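Local coordinates for protein leucyl-tRNA synthetase (PDB 3PZ6) that probably charges tRNA(Leu) with leucine using ATP, the present piece being its CP1 editing domain, which probably hydrolyses mischarged tRNA, at residues S189-Y195 with S238-E244. The protein carries 2 engineered substitutions. Coordinates in Å, arbitrary orientation, origin at the centre of the assembly. Residues are numbered along the deposited sequence.
Sequences SDAPDDY and SAVRLCE
The loop 189-191 bends through Ser189 (phi/psi -68/-25) and Asp190 (-134/8), then extends at Ala191 (-131/108), the N-cap of helix 192-202, whose first turn is closed by Tyr195 N to Ala191 O (2.9 Å). Loop and first turn together pack along the short helix 238-245, with the CA atoms of Asp190 and Ala239 4.8 Å apart. Ala239 is the small knob: its CB fills a hollow floored by backbone, 3.8 Å from Asp190 CA and 3.7 Å from both Ala191 N and Pro192 N. One turn on, Cys243 (chi1 m) sets SG 4.1 Å from Pro192 CB; Ile260 of helix 254-271 touches both residues. Tyr195 (chi1 t, chi2 72°) is the large bump: Val240 (chi1 t) lays CG2 over one face in a CH-pi contact, 4.0 Å from the ring centroid, and Cys243 CB lies 3.9 Å from Tyr195 CD2. Glu244 leaves sideways, but chi1 m and chi2 m bring OE2 to the ring edge, where Tyr195 OH donates to it (2.7 Å). Ala239 N donates to Ser189 O (3.1 Å); water 1 accepts from Ser238 N (3.2 Å), 2.7 Å from Asp190 OD1. Within this CP1 insertion, the Asp194 carboxylate hydrogen-bonds Val187 N and Trp99 NE1, linking the helix start to strand 97-100. Chemically, Ser189 O and water satisfy first amides of helix 238-245 that lack a preceding turn, while the phenol serves exposed Glu244, whose Lys199 pair is long and weak.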
loop_
_atom_site.group_PDB
_atom_site.type_symbol
_atom_site.label_atom_id
_atom_site.label_comp_id
_atom_site.label_asym_id
_atom_site.label_seq_id
_atom_site.Cartn_x
_atom_site.Cartn_y
_atom_site.Cartn_z
ATOM N N SER A 189 1.189 -10.229 -8.005
ATOM C CA SER A 189 0.776 -10.920 -9.228
ATOM C C SER A 189 1.347 -10.266 -10.480
ATOM O O SER A 189 1.513 -10.924 -11.506
ATOM C CB SER A 189 -0.743 -10.991 -9.330
ATOM O OG SER A 189 -1.320 -9.699 -9.384
ATOM N N ASP A 190 1.652 -8.974 -10.399
ATOM C CA ASP A 190 2.077 -8.242 -11.589
ATOM C C ASP A 190 3.306 -7.336 -11.451
ATOM O O ASP A 190 3.654 -6.613 -12.380
ATOM C CB ASP A 190 0.889 -7.488 -12.193
ATOM C CG ASP A 190 -0.104 -8.425 -12.865
ATOM O OD1 ASP A 190 -0.007 -8.604 -14.099
ATOM O OD2 ASP A 190 -0.965 -8.995 -12.160
ATOM N N ALA A 191 3.973 -7.414 -10.307
ATOM C CA ALA A 191 5.253 -6.753 -10.105
ATOM C C ALA A 191 6.239 -7.749 -9.504
ATOM O O ALA A 191 6.120 -8.101 -8.330
ATOM C CB ALA A 191 5.089 -5.552 -9.208
ATOM N N PRO A 192 7.221 -8.207 -10.309
ATOM C CA PRO A 192 8.208 -9.238 -9.947
ATOM C C PRO A 192 8.959 -8.926 -8.656
ATOM O O PRO A 192 9.127 -9.814 -7.819
ATOM C CB PRO A 192 9.189 -9.213 -11.123
ATOM C CG PRO A 192 8.442 -8.583 -12.237
ATOM C CD PRO A 192 7.535 -7.593 -11.612
ATOM N N ASP A 193 9.412 -7.681 -8.513
ATOM C CA ASP A 193 10.093 -7.215 -7.306
ATOM C C ASP A 193 9.190 -7.367 -6.083
ATOM O O ASP A 193 9.615 -7.919 -5.062
ATOM C CB ASP A 193 10.578 -5.762 -7.463
ATOM C CG ASP A 193 11.888 -5.659 -8.273
ATOM O OD1 ASP A 193 12.778 -6.531 -8.112
ATOM O OD2 ASP A 193 12.042 -4.708 -9.076
ATOM N N ASP A 194 7.943 -6.900 -6.203
ATOM C CA ASP A 194 6.936 -7.114 -5.169
ATOM C C ASP A 194 6.846 -8.596 -4.806
ATOM O O ASP A 194 6.887 -8.948 -3.623
ATOM C CB ASP A 194 5.557 -6.603 -5.609
ATOM C CG ASP A 194 5.428 -5.091 -5.544
ATOM O OD1 ASP A 194 6.321 -4.404 -5.009
ATOM O OD2 ASP A 194 4.408 -4.577 -6.036
ATOM N N TYR A 195 6.738 -9.459 -5.813
ATOM C CA TYR A 195 6.613 -10.891 -5.557
ATOM C C TYR A 195 7.850 -11.489 -4.882
ATOM O O TYR A 195 7.716 -12.300 -3.962
ATOM C CB TYR A 195 6.277 -11.682 -6.823
ATOM C CG TYR A 195 6.156 -13.170 -6.558
ATOM C CD1 TYR A 195 5.056 -13.688 -5.857
ATOM C CD2 TYR A 195 7.127 -14.058 -6.998
ATOM C CE1 TYR A 195 4.926 -15.045 -5.606
ATOM C CE2 TYR A 195 7.008 -15.427 -6.749
ATOM C CZ TYR A 195 5.902 -15.914 -6.051
ATOM O OH TYR A 195 5.779 -17.269 -5.799
ATOM N N SER A 238 1.159 -13.392 -13.861
ATOM C CA SER A 238 2.318 -13.334 -14.753
ATOM C C SER A 238 3.657 -13.170 -14.066
ATOM O O SER A 238 4.596 -13.893 -14.382
ATOM C CB SER A 238 2.127 -12.255 -15.806
ATOM O OG SER A 238 1.158 -12.704 -16.733
ATOM N N ALA A 239 3.741 -12.237 -13.124
ATOM C CA ALA A 239 4.967 -12.024 -12.372
ATOM C C ALA A 239 5.344 -13.294 -11.613
ATOM O O ALA A 239 6.516 -13.659 -11.556
ATOM C CB ALA A 239 4.831 -10.835 -11.422
ATOM N N VAL A 240 4.337 -13.973 -11.063
ATOM C CA VAL A 240 4.524 -15.242 -10.366
ATOM C C VAL A 240 5.002 -16.331 -11.339
ATOM O O VAL A 240 6.065 -16.909 -11.132
ATOM C CB VAL A 240 3.229 -15.674 -9.614
ATOM C CG1 VAL A 240 3.438 -16.964 -8.847
ATOM C CG2 VAL A 240 2.772 -14.577 -8.674
ATOM N N ARG A 241 4.232 -16.582 -12.400
ATOM C CA ARG A 241 4.568 -17.599 -13.417
ATOM C C ARG A 241 5.977 -17.448 -13.994
ATOM O O ARG A 241 6.727 -18.419 -14.077
ATOM C CB ARG A 241 3.559 -17.595 -14.571
ATOM C CG ARG A 241 2.196 -18.165 -14.234
ATOM C CD ARG A 241 1.263 -18.022 -15.425
ATOM N NE ARG A 241 -0.142 -18.168 -15.053
ATOM C CZ ARG A 241 -0.811 -19.315 -15.069
ATOM N NH1 ARG A 241 -0.207 -20.436 -15.444
ATOM N NH2 ARG A 241 -2.086 -19.341 -14.711
ATOM N N LEU A 242 6.328 -16.233 -14.402
ATOM C CA LEU A 242 7.659 -15.984 -14.936
ATOM C C LEU A 242 8.730 -16.129 -13.862
ATOM O O LEU A 242 9.779 -16.700 -14.119
ATOM C CB LEU A 242 7.738 -14.616 -15.618
ATOM C CG LEU A 242 6.896 -14.387 -16.881
ATOM C CD1 LEU A 242 7.302 -13.088 -17.546
ATOM C CD2 LEU A 242 6.994 -15.542 -17.880
ATOM N N CYS A 243 8.456 -15.635 -12.658
ATOM C CA CYS A 243 9.394 -15.776 -11.548
ATOM C C CYS A 243 9.636 -17.230 -11.153
ATOM O O CYS A 243 10.766 -17.598 -10.836
ATOM C CB CYS A 243 8.938 -14.977 -10.327
ATOM S SG CYS A 243 9.301 -13.212 -10.405
ATOM N N GLU A 244 8.585 -18.047 -11.180
ATOM C CA GLU A 244 8.682 -19.442 -10.737
ATOM C C GLU A 244 9.233 -20.380 -11.813
ATOM O O GLU A 244 9.907 -21.366 -11.494
ATOM C CB GLU A 244 7.337 -19.962 -10.199
ATOM C CG GLU A 244 6.869 -19.326 -8.875
ATOM C CD GLU A 244 7.820 -19.563 -7.696
ATOM O OE1 GLU A 244 8.557 -20.574 -7.693
ATOM O OE2 GLU A 244 7.826 -18.732 -6.762
HETATM O O HOH W 1 -0.653 -11.079 -15.049
#